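Side-chain contacts in chloramphenicol acetyltransferase (Bacteroides thetaiotaomicron, PDB 2I9D), which probably transfers an acetyl group to a hydroxyl of chloramphenicol, as enzymes of the chloramphenicol acetyltransferase family do: residues Tyr115-Ala118 with Arg119-Asp123; Ile92-Glu96 with Asn97-Phe101; Trp13-Lys16 with Glu17-Asn20; Asn65-Pro68 with Glu69-Tyr72. All coordinates share one frame; numbering follows the deposited sequence.

Contact 1: Tyr115-Ala118 with Arg119-Asp123; sequences YQEA and RLIID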
loop_
_atom_site.group_PDB
_atom_site.type_symbol
_atom_site.label_atom_id
_atom_site.label_comp_id
_atom_site.label_asym_id
_atom_site.label_seq_id
_atom_site.Cartn_x
_atom_site.Cartn_y
_atom_site.Cartn_z
ATOM N N TYR A 115 0.139 30.435 4.807
ATOM C CA TYR A 115 0.798 30.541 3.520
ATOM C C TYR A 115 2.087 31.363 3.588
ATOM O O TYR A 115 3.145 30.927 3.098
ATOM C CB TYR A 115 -0.127 31.104 2.426
ATOM C CG TYR A 115 0.577 31.047 1.093
ATOM C CD1 TYR A 115 0.488 29.904 0.292
ATOM C CD2 TYR A 115 1.419 32.099 0.666
ATOM C CE1 TYR A 115 1.183 29.813 -0.899
ATOM C CE2 TYR A 115 2.123 32.017 -0.549
ATOM C CZ TYR A 115 1.993 30.864 -1.321
ATOM O OH TYR A 115 2.669 30.736 -2.514
ATOM N N GLN A 116 1.993 32.557 4.180
ATOM C CA GLN A 116 3.113 33.494 4.158
ATOM C C GLN A 116 4.228 33.055 5.114
ATOM O O GLN A 116 5.404 33.205 4.781
ATOM C CB GLN A 116 2.653 34.969 4.311
ATOM C CG GLN A 116 2.608 35.567 5.723
ATOM C CD GLN A 116 2.010 37.005 5.746
ATOM O OE1 GLN A 116 2.164 37.785 4.780
ATOM N NE2 GLN A 116 1.329 37.351 6.852
ATOM N N GLU A 117 3.875 32.484 6.268
ATOM C CA GLU A 117 4.910 31.859 7.111
ATOM C C GLU A 117 5.578 30.671 6.415
ATOM O O GLU A 117 6.797 30.529 6.501
ATOM C CB GLU A 117 4.400 31.465 8.498
ATOM C CG GLU A 117 5.149 32.171 9.653
ATOM C CD GLU A 117 6.387 31.385 10.170
ATOM O OE1 GLU A 117 6.300 30.782 11.280
ATOM O OE2 GLU A 117 7.448 31.381 9.480
ATOM N N ALA A 118 4.787 29.855 5.708
ATOM C CA ALA A 118 5.317 28.734 4.901
ATOM C C ALA A 118 6.353 29.177 3.895
ATOM O O ALA A 118 7.413 28.568 3.773
ATOM C CB ALA A 118 4.185 27.954 4.187
ATOM N N ARG A 119 6.031 30.254 3.191
ATOM C CA ARG A 119 6.866 30.799 2.129
ATOM C C ARG A 119 8.209 31.295 2.652
ATOM O O ARG A 119 9.249 31.032 2.053
ATOM C CB ARG A 119 6.102 31.916 1.404
ATOM C CG ARG A 119 6.488 32.118 -0.054
ATOM C CD ARG A 119 7.314 33.400 -0.203
ATOM N NE ARG A 119 7.192 33.982 -1.549
ATOM C CZ ARG A 119 6.223 34.821 -1.929
ATOM N NH1 ARG A 119 5.269 35.201 -1.069
ATOM N NH2 ARG A 119 6.207 35.282 -3.177
ATOM N N LEU A 120 8.177 31.987 3.785
ATOM C CA LEU A 120 9.385 32.475 4.436
ATOM C C LEU A 120 10.286 31.316 4.883
ATOM O O LEU A 120 11.511 31.381 4.704
ATOM C CB LEU A 120 9.022 33.380 5.638
ATOM C CG LEU A 120 8.166 34.631 5.324
ATOM C CD1 LEU A 120 7.507 35.244 6.586
ATOM C CD2 LEU A 120 8.937 35.710 4.489
ATOM N N ILE A 121 9.687 30.277 5.472
ATOM C CA ILE A 121 10.409 29.059 5.848
ATOM C C ILE A 121 11.106 28.423 4.637
ATOM O O ILE A 121 12.294 28.084 4.711
ATOM C CB ILE A 121 9.499 28.030 6.591
ATOM C CG1 ILE A 121 9.199 28.498 8.017
ATOM C CG2 ILE A 121 10.155 26.653 6.672
ATOM C CD1 ILE A 121 7.865 28.002 8.555
ATOM N N ILE A 122 10.383 28.281 3.522
ATOM C CA ILE A 122 10.956 27.690 2.301
ATOM C C ILE A 122 12.097 28.513 1.676
ATOM O O ILE A 122 13.099 27.942 1.204
ATOM C CB ILE A 122 9.858 27.349 1.259
ATOM C CG1 ILE A 122 9.151 26.057 1.681
ATOM C CG2 ILE A 122 10.442 27.198 -0.178
ATOM C CD1 ILE A 122 7.845 25.815 0.963
ATOM N N ASP A 123 11.922 29.840 1.652
ATOM C CA ASP A 123 12.989 30.756 1.230
ATOM C C ASP A 123 14.241 30.662 2.119
ATOM O O ASP A 123 15.357 30.781 1.617
ATOM C CB ASP A 123 12.485 32.216 1.156
ATOM C CG ASP A 123 11.479 32.438 0.014
ATOM O OD1 ASP A 123 11.536 31.688 -1.014
ATOM O OD2 ASP A 123 10.630 33.368 0.153
#
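The ring of Y115 and the aliphatic start of R119 meet one helical turn apart: CG of R119 stands 4.4 Å from Y115 CE2 and approaches the ring obliquely. With CG anti to the backbone N (chi1 -174°), the tyrosine ring leans along the helix in the direction of its C-terminal end, and its OH is bound by the backbone N of S51. On another side of the helix, E117 and I121 are in contact. The glutamate chain bends at chi2 (-90°), which brings OE2 to 3.5 Å from I121 CD1, while the same methyl lies 3.4 Å from E117 O. L120 packs on the backbone instead, its CG 3.2 Å from Q116 O. The N-H groups of R119, L120, I121 and I122 bind the carbonyls of Y115, Q116, E117 and A118, the bond from I121 N to E117 O being 3.1 Å long with an angle of 167° at the hydrogen. Y115, A118 and I122 touch L54 of helix 52-66, and A118, I121 and I122 meet F105 of strand 100-105. These i to i+4 contacts are those of a regular alpha-helix with one side packed against the body of the fold, here helix 111-124.

Contact 2: Ile92-Glu96 with Asn97-Phe101; sequences IKIKE and NGKFF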
loop_
_atom_site.group_PDB
_atom_site.type_symbol
_atom_site.label_atom_id
_atom_site.label_comp_id
_atom_site.label_asym_id
_atom_site.label_seq_id
_atom_site.Cartn_x
_atom_site.Cartn_y
_atom_site.Cartn_z
ATOM N N ILE A 92 11.425 19.125 1.892
ATOM C CA ILE A 92 11.544 20.056 0.789
ATOM C C ILE A 92 12.723 19.707 -0.116
ATOM O O ILE A 92 13.870 19.638 0.345
ATOM C CB ILE A 92 11.584 21.527 1.294
ATOM C CG1 ILE A 92 10.375 21.782 2.214
ATOM C CG2 ILE A 92 11.591 22.509 0.102
ATOM C CD1 ILE A 92 8.978 21.553 1.507
ATOM N N LYS A 93 12.431 19.448 -1.394
ATOM C CA LYS A 93 13.478 19.146 -2.363
ATOM C C LYS A 93 14.379 20.375 -2.522
ATOM O O LYS A 93 13.888 21.478 -2.750
ATOM C CB LYS A 93 12.874 18.731 -3.706
ATOM C CG LYS A 93 13.882 18.215 -4.753
ATOM C CD LYS A 93 13.240 18.300 -6.132
ATOM C CE LYS A 93 13.832 17.306 -7.122
ATOM N NZ LYS A 93 13.424 17.632 -8.510
ATOM N N ILE A 94 15.689 20.175 -2.347
ATOM C CA ILE A 94 16.681 21.260 -2.414
ATOM C C ILE A 94 17.593 21.165 -3.647
ATOM O O ILE A 94 18.175 22.166 -4.049
ATOM C CB ILE A 94 17.551 21.407 -1.099
ATOM C CG1 ILE A 94 18.392 20.156 -0.824
ATOM C CG2 ILE A 94 16.683 21.791 0.096
ATOM C CD1 ILE A 94 19.068 20.108 0.555
ATOM N N LYS A 95 17.714 19.975 -4.239
ATOM C CA LYS A 95 18.560 19.774 -5.424
ATOM C C LYS A 95 17.857 18.934 -6.483
ATOM O O LYS A 95 16.966 18.135 -6.173
ATOM C CB LYS A 95 19.904 19.133 -5.036
ATOM C CG LYS A 95 20.890 20.120 -4.399
ATOM C CD LYS A 95 22.195 19.474 -3.971
ATOM C CE LYS A 95 22.995 20.451 -3.087
ATOM N NZ LYS A 95 24.089 19.783 -2.287
ATOM N N GLU A 96 18.278 19.103 -7.733
ATOM C CA GLU A 96 17.634 18.417 -8.858
ATOM C C GLU A 96 17.852 16.894 -8.920
ATOM O O GLU A 96 17.154 16.207 -9.673
ATOM C CB GLU A 96 17.989 19.099 -10.190
ATOM C CG GLU A 96 17.281 20.456 -10.374
ATOM C CD GLU A 96 15.828 20.448 -9.839
ATOM O OE1 GLU A 96 14.926 19.955 -10.573
ATOM O OE2 GLU A 96 15.595 20.931 -8.686
ATOM N N ASN A 97 18.798 16.387 -8.124
ATOM C CA ASN A 97 19.049 14.949 -7.996
ATOM C C ASN A 97 18.233 14.301 -6.869
ATOM O O ASN A 97 18.508 13.147 -6.475
ATOM C CB ASN A 97 20.518 14.710 -7.705
ATOM C CG ASN A 97 20.894 15.162 -6.308
ATOM O OD1 ASN A 97 20.244 16.054 -5.750
ATOM N ND2 ASN A 97 21.911 14.532 -5.719
ATOM N N GLY A 98 17.279 15.054 -6.315
ATOM C CA GLY A 98 16.382 14.521 -5.302
ATOM C C GLY A 98 16.661 14.896 -3.864
ATOM O O GLY A 98 15.788 14.697 -2.999
ATOM N N LYS A 99 17.856 15.447 -3.592
ATOM C CA LYS A 99 18.184 15.911 -2.233
ATOM C C LYS A 99 17.097 16.805 -1.703
ATOM O O LYS A 99 16.583 17.680 -2.393
ATOM C CB LYS A 99 19.550 16.622 -2.123
ATOM C CG LYS A 99 20.616 15.710 -1.510
ATOM C CD LYS A 99 21.842 16.480 -0.936
ATOM C CE LYS A 99 21.705 16.816 0.608
ATOM N NZ LYS A 99 21.177 15.660 1.453
ATOM N N PHE A 100 16.725 16.547 -0.466
ATOM C CA PHE A 100 15.699 17.335 0.180
ATOM C C PHE A 100 16.205 17.696 1.559
ATOM O O PHE A 100 17.133 17.077 2.074
ATOM C CB PHE A 100 14.403 16.517 0.297
ATOM C CG PHE A 100 14.580 15.227 1.040
ATOM C CD1 PHE A 100 14.470 15.186 2.427
ATOM C CD2 PHE A 100 14.874 14.050 0.355
ATOM C CE1 PHE A 100 14.620 13.992 3.114
ATOM C CE2 PHE A 100 15.051 12.855 1.049
ATOM C CZ PHE A 100 14.923 12.826 2.425
ATOM N N PHE A 101 15.574 18.693 2.158
ATOM C CA PHE A 101 15.801 18.968 3.554
ATOM C C PHE A 101 14.438 19.017 4.245
ATOM O O PHE A 101 13.545 19.784 3.839
ATOM C CB PHE A 101 16.617 20.280 3.694
ATOM C CG PHE A 101 16.846 20.714 5.107
ATOM C CD1 PHE A 101 17.839 20.112 5.884
ATOM C CD2 PHE A 101 16.056 21.726 5.673
ATOM C CE1 PHE A 101 18.049 20.504 7.217
ATOM C CE2 PHE A 101 16.271 22.148 7.001
ATOM C CZ PHE A 101 17.263 21.522 7.779
#
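K99, I94 and N97 carry this hairpin end. The carbonyl O of K99 is gripped twice from the same face of its plane, by I94 N at 2.7 Å and by K95 N at 3.2 Å, so two successive N-H groups converge on one acceptor. CG1 of I94, set between its backbone N and carbonyl carbon (chi1 63°), is brought close to that carbonyl and to K99 CB, while its other branch, CG2, lies 3.9 Å from F101 CB as the two side chains pass at a slant. K99 CB also touches K95 CB; the two ammonium groups remain 6.3 Å apart, measured NZ to NZ, and D128 lies near both lysines. N97 folds its amide back over the turn: OD1 comes to 3.2 Å from K95 CB and accepts K99 N at 3.3 Å, nearly straight at 170° but from above the amide plane. This Asx turn overlaps the type I beta turn K95-G98, closed by G98 N to K95 O, and G98 takes a positive phi (102°). Beyond the turn, I92 and F101 form an antiparallel hydrogen-bonded pair and K93 and F100 a non-hydrogen-bonded one. H203 and D201 of a second subunit pack on K93 and F100, respectively. The whole is a beta hairpin joining strands 87-93 and 100-105, the latter at an edge of the six-stranded sheet within the chain.

Contact 3: Trp13-Lys16 with Glu17-Asn20; sequences WERK and ENFN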
loop_
_atom_site.group_PDB
_atom_site.type_symbol
_atom_site.label_atom_id
_atom_site.label_comp_id
_atom_site.label_asym_id
_atom_site.label_seq_id
_atom_site.Cartn_x
_atom_site.Cartn_y
_atom_site.Cartn_z
ATOM N N TRP A 13 -12.255 7.837 28.080
ATOM C CA TRP A 13 -11.798 7.664 26.661
ATOM C C TRP A 13 -12.548 6.546 25.931
ATOM O O TRP A 13 -12.437 5.356 26.259
ATOM C CB TRP A 13 -10.266 7.456 26.514
ATOM C CG TRP A 13 -9.738 7.582 25.052
ATOM C CD1 TRP A 13 -10.182 8.458 24.092
ATOM C CD2 TRP A 13 -8.669 6.833 24.433
ATOM N NE1 TRP A 13 -9.478 8.287 22.929
ATOM C CE2 TRP A 13 -8.544 7.301 23.104
ATOM C CE3 TRP A 13 -7.817 5.807 24.868
ATOM C CZ2 TRP A 13 -7.592 6.783 22.202
ATOM C CZ3 TRP A 13 -6.867 5.292 23.971
ATOM C CH2 TRP A 13 -6.767 5.785 22.652
ATOM N N GLU A 14 -13.301 6.964 24.920
ATOM C CA GLU A 14 -14.159 6.067 24.145
ATOM C C GLU A 14 -13.402 4.961 23.393
ATOM O O GLU A 14 -13.981 3.912 23.088
ATOM C CB GLU A 14 -15.054 6.879 23.192
ATOM C CG GLU A 14 -14.359 8.004 22.402
ATOM C CD GLU A 14 -15.340 8.795 21.526
ATOM O OE1 GLU A 14 -16.572 8.584 21.650
ATOM O OE2 GLU A 14 -14.893 9.637 20.715
ATOM N N ARG A 15 -12.107 5.179 23.132
ATOM C CA ARG A 15 -11.297 4.206 22.375
ATOM C C ARG A 15 -10.391 3.330 23.220
ATOM O O ARG A 15 -9.527 2.643 22.679
ATOM C CB ARG A 15 -10.475 4.885 21.278
ATOM C CG ARG A 15 -11.286 5.494 20.154
ATOM C CD ARG A 15 -10.349 5.972 19.032
ATOM N NE ARG A 15 -9.717 4.859 18.320
ATOM C CZ ARG A 15 -10.310 4.156 17.350
ATOM N NH1 ARG A 15 -11.566 4.442 16.996
ATOM N NH2 ARG A 15 -9.664 3.152 16.742
ATOM N N LYS A 16 -10.590 3.350 24.533
ATOM C CA LYS A 16 -9.943 2.407 25.448
ATOM C C LYS A 16 -9.800 1.009 24.833
ATOM O O LYS A 16 -8.695 0.479 24.699
ATOM C CB LYS A 16 -10.737 2.303 26.761
ATOM C CG LYS A 16 -10.200 1.228 27.714
ATOM C CD LYS A 16 -11.190 0.845 28.807
ATOM C CE LYS A 16 -10.509 -0.075 29.821
ATOM N NZ LYS A 16 -11.485 -0.968 30.512
ATOM N N GLU A 17 -10.928 0.423 24.453
ATOM C CA GLU A 17 -10.965 -0.947 23.954
ATOM C C GLU A 17 -10.365 -1.113 22.541
ATOM O O GLU A 17 -9.726 -2.126 22.240
ATOM C CB GLU A 17 -12.412 -1.481 24.040
ATOM C CG GLU A 17 -12.878 -1.770 25.500
ATOM C CD GLU A 17 -11.995 -2.829 26.205
ATOM O OE1 GLU A 17 -12.430 -4.010 26.258
ATOM O OE2 GLU A 17 -10.865 -2.503 26.687
ATOM N N ASN A 18 -10.595 -0.117 21.687
ATOM C CA ASN A 18 -9.985 -0.051 20.365
ATOM C C ASN A 18 -8.455 -0.060 20.466
ATOM O O ASN A 18 -7.790 -0.853 19.801
ATOM C CB ASN A 18 -10.448 1.201 19.622
ATOM C CG ASN A 18 -11.965 1.327 19.567
ATOM O OD1 ASN A 18 -12.589 1.127 18.511
ATOM N ND2 ASN A 18 -12.571 1.667 20.710
ATOM N N PHE A 19 -7.921 0.801 21.335
ATOM C CA PHE A 19 -6.485 0.897 21.565
ATOM C C PHE A 19 -5.883 -0.332 22.237
ATOM O O PHE A 19 -4.796 -0.750 21.864
ATOM C CB PHE A 19 -6.117 2.172 22.337
ATOM C CG PHE A 19 -4.628 2.425 22.409
ATOM C CD1 PHE A 19 -3.990 3.183 21.425
ATOM C CD2 PHE A 19 -3.865 1.887 23.444
ATOM C CE1 PHE A 19 -2.615 3.415 21.475
ATOM C CE2 PHE A 19 -2.484 2.099 23.501
ATOM C CZ PHE A 19 -1.859 2.872 22.506
ATOM N N ASN A 20 -6.562 -0.912 23.225
ATOM C CA ASN A 20 -6.040 -2.117 23.871
ATOM C C ASN A 20 -6.014 -3.356 22.974
ATOM O O ASN A 20 -5.143 -4.215 23.142
ATOM C CB ASN A 20 -6.736 -2.386 25.221
ATOM C CG ASN A 20 -6.373 -1.331 26.285
ATOM O OD1 ASN A 20 -5.245 -0.814 26.307
ATOM N ND2 ASN A 20 -7.335 -0.994 27.155
HETATM O O HOH W 1 -10.839 0.196 16.166
#
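A type I beta turn from W13 to K16 runs straight into helix 16-22 with R15 at the N-cap, and F19 N binds R15 O at 2.8 Å in a nearly straight bond. R15 and N18 cross at about a right angle: N18 CB lies over one face of the guanidinium, 3.6 Å from R15 NH2, and the amide plane is turned 35° from the guanidinium plane. A water joins the two ends, donating to N18 OD1 at 3.1 Å and accepting a weak bond from R15 NH2. W13 swings its indole under the turn, CG anti to the backbone N (chi1 -167°), so that CZ3 reaches F19 CB at 3.6 Å; the six-membered ring and the F19 ring are inclined at 51°. R15 CB and K16 N lie over one indole face. K16 and E17 run side by side, K16 NZ 4.2 Å from E17 OE2, too far for a salt bridge. R15 also forms a salt bridge with D201 and donates from NE to G198 O, with a weak bond from NH2 to H197 O. H197 is the predicted proton acceptor; this buried arginine, its charge probably balanced by D201, is consistent with a role in holding the backbone there.

Contact 4: Asn65-Pro68 with Glu69-Tyr72; sequences NEIP and EFRY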
loop_
_atom_site.group_PDB
_atom_site.type_symbol
_atom_site.label_atom_id
_atom_site.label_comp_id
_atom_site.label_asym_id
_atom_site.label_seq_id
_atom_site.Cartn_x
_atom_site.Cartn_y
_atom_site.Cartn_z
ATOM N N ASN A 65 -5.765 18.679 12.224
ATOM C CA ASN A 65 -6.092 19.488 13.378
ATOM C C ASN A 65 -7.577 19.424 13.707
ATOM O O ASN A 65 -7.933 19.309 14.892
ATOM C CB ASN A 65 -5.617 20.914 13.160
ATOM C CG ASN A 65 -4.158 21.079 13.520
ATOM O OD1 ASN A 65 -3.821 21.176 14.694
ATOM N ND2 ASN A 65 -3.285 21.090 12.517
ATOM N N GLU A 66 -8.425 19.415 12.667
ATOM C CA GLU A 66 -9.885 19.498 12.865
ATOM C C GLU A 66 -10.585 18.211 13.246
ATOM O O GLU A 66 -11.690 18.266 13.770
ATOM C CB GLU A 66 -10.595 20.194 11.695
ATOM C CG GLU A 66 -10.314 21.687 11.655
ATOM C CD GLU A 66 -11.084 22.437 10.564
ATOM O OE1 GLU A 66 -11.900 21.813 9.847
ATOM O OE2 GLU A 66 -10.873 23.662 10.428
ATOM N N ILE A 67 -9.928 17.069 13.026
ATOM C CA ILE A 67 -10.464 15.763 13.410
ATOM C C ILE A 67 -9.612 15.235 14.562
ATOM O O ILE A 67 -8.468 14.830 14.344
ATOM C CB ILE A 67 -10.496 14.767 12.199
ATOM C CG1 ILE A 67 -11.302 15.365 11.045
ATOM C CG2 ILE A 67 -11.105 13.429 12.583
ATOM C CD1 ILE A 67 -10.999 14.756 9.685
ATOM N N PRO A 68 -10.154 15.238 15.797
ATOM C CA PRO A 68 -9.285 15.064 16.967
ATOM C C PRO A 68 -8.603 13.704 17.063
ATOM O O PRO A 68 -7.606 13.574 17.762
ATOM C CB PRO A 68 -10.236 15.293 18.169
ATOM C CG PRO A 68 -11.581 15.024 17.663
ATOM C CD PRO A 68 -11.578 15.372 16.184
ATOM N N GLU A 69 -9.134 12.694 16.385
ATOM C CA GLU A 69 -8.521 11.367 16.389
ATOM C C GLU A 69 -7.116 11.387 15.772
ATOM O O GLU A 69 -6.301 10.524 16.069
ATOM C CB GLU A 69 -9.421 10.362 15.654
ATOM C CG GLU A 69 -10.628 9.869 16.482
ATOM C CD GLU A 69 -11.757 10.898 16.556
ATOM O OE1 GLU A 69 -11.727 11.905 15.839
ATOM O OE2 GLU A 69 -12.687 10.695 17.340
ATOM N N PHE A 70 -6.857 12.385 14.927
ATOM C CA PHE A 70 -5.579 12.548 14.232
ATOM C C PHE A 70 -4.541 13.311 15.061
ATOM O O PHE A 70 -3.439 13.567 14.594
ATOM C CB PHE A 70 -5.806 13.204 12.845
ATOM C CG PHE A 70 -6.496 12.281 11.850
ATOM C CD1 PHE A 70 -5.749 11.568 10.905
ATOM C CD2 PHE A 70 -7.889 12.106 11.886
ATOM C CE1 PHE A 70 -6.369 10.697 10.002
ATOM C CE2 PHE A 70 -8.530 11.240 10.997
ATOM C CZ PHE A 70 -7.770 10.527 10.048
ATOM N N ARG A 71 -4.903 13.662 16.295
ATOM C CA ARG A 71 -4.040 14.404 17.209
ATOM C C ARG A 71 -3.515 13.518 18.332
ATOM O O ARG A 71 -2.734 13.981 19.171
ATOM C CB ARG A 71 -4.803 15.606 17.785
ATOM C CG ARG A 71 -4.985 16.755 16.756
ATOM C CD ARG A 71 -5.234 18.108 17.417
ATOM N NE ARG A 71 -6.642 18.454 17.343
ATOM C CZ ARG A 71 -7.514 18.314 18.331
ATOM N NH1 ARG A 71 -7.129 17.871 19.512
ATOM N NH2 ARG A 71 -8.779 18.629 18.126
ATOM N N TYR A 72 -3.980 12.263 18.360
ATOM C CA TYR A 72 -3.588 11.300 19.373
ATOM C C TYR A 72 -2.242 10.697 19.011
ATOM O O TYR A 72 -2.017 10.335 17.837
ATOM C CB TYR A 72 -4.623 10.177 19.486
ATOM C CG TYR A 72 -5.864 10.565 20.271
ATOM C CD1 TYR A 72 -6.097 10.051 21.545
ATOM C CD2 TYR A 72 -6.802 11.476 19.730
ATOM C CE1 TYR A 72 -7.235 10.424 22.254
ATOM C CE2 TYR A 72 -7.925 11.857 20.431
ATOM C CZ TYR A 72 -8.143 11.332 21.693
ATOM O OH TYR A 72 -9.285 11.711 22.375
#
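R71 lays its guanidinium over P68, whose CB comes to 3.6 Å from R71 NH2 on one face, while the edge of the group takes the carbonyl of N65. There NE donates to N65 O at 2.9 Å and 168°, in the carbonyl plane and on a lone pair, with the oxygen only 3° out of the guanidinium plane; NH2 adds a weak bond to the same oxygen. The bend at chi3 (-103°) folds the arginine back so that its guanidinium meets the helix end, and NH1 reaches Y83 O. One side chain thus binds a carbonyl at the C-terminal end of helix 52-66, where I67 leaves helical geometry, and ties it to strand 80-83 of the three-stranded sheet. From P68 the chain runs on as a short 3-10 segment: F70 N binds I67 O at 3.0 Å, and R71 N binds P68 O from well above the carbonyl plane. I67 and F70 point the same way, I67 CG2 meeting the ring edge 3.5 Å from F70 CD2; the F70 ring also stacks on F208 of helix 202-216. E69, bent at chi2, runs alongside the proline with OE1 3.5 Å from P68 CD. Y72 turns a ring edge to the P68 carbonyl, CD2 being 3.0 Å from P68 O.

Along the chain the order is contact 3, contact 4, contact 2, contact 1. Contacts 3 and 4 lie together, centres about 15 Å apart, on one side of the chain's centre; they touch where W13 NE1 packs 3.2 Å from Y72 CE1, at the three-stranded sheet, where Y72 begins strand 72-74. Contacts 1 and 2 form a second pair, centres about 17 Å apart, in which strand 100-105 of the hairpin leads on to helix 111-124. The centre of contact 3 is about 39 and 41 Å from those of contacts 1 and 2. Yet the trimer brings the ends together: F100 of contact 2 packs on N18 of contact 3 in a neighbouring subunit, whose R15 lies beside the predicted active-site H197.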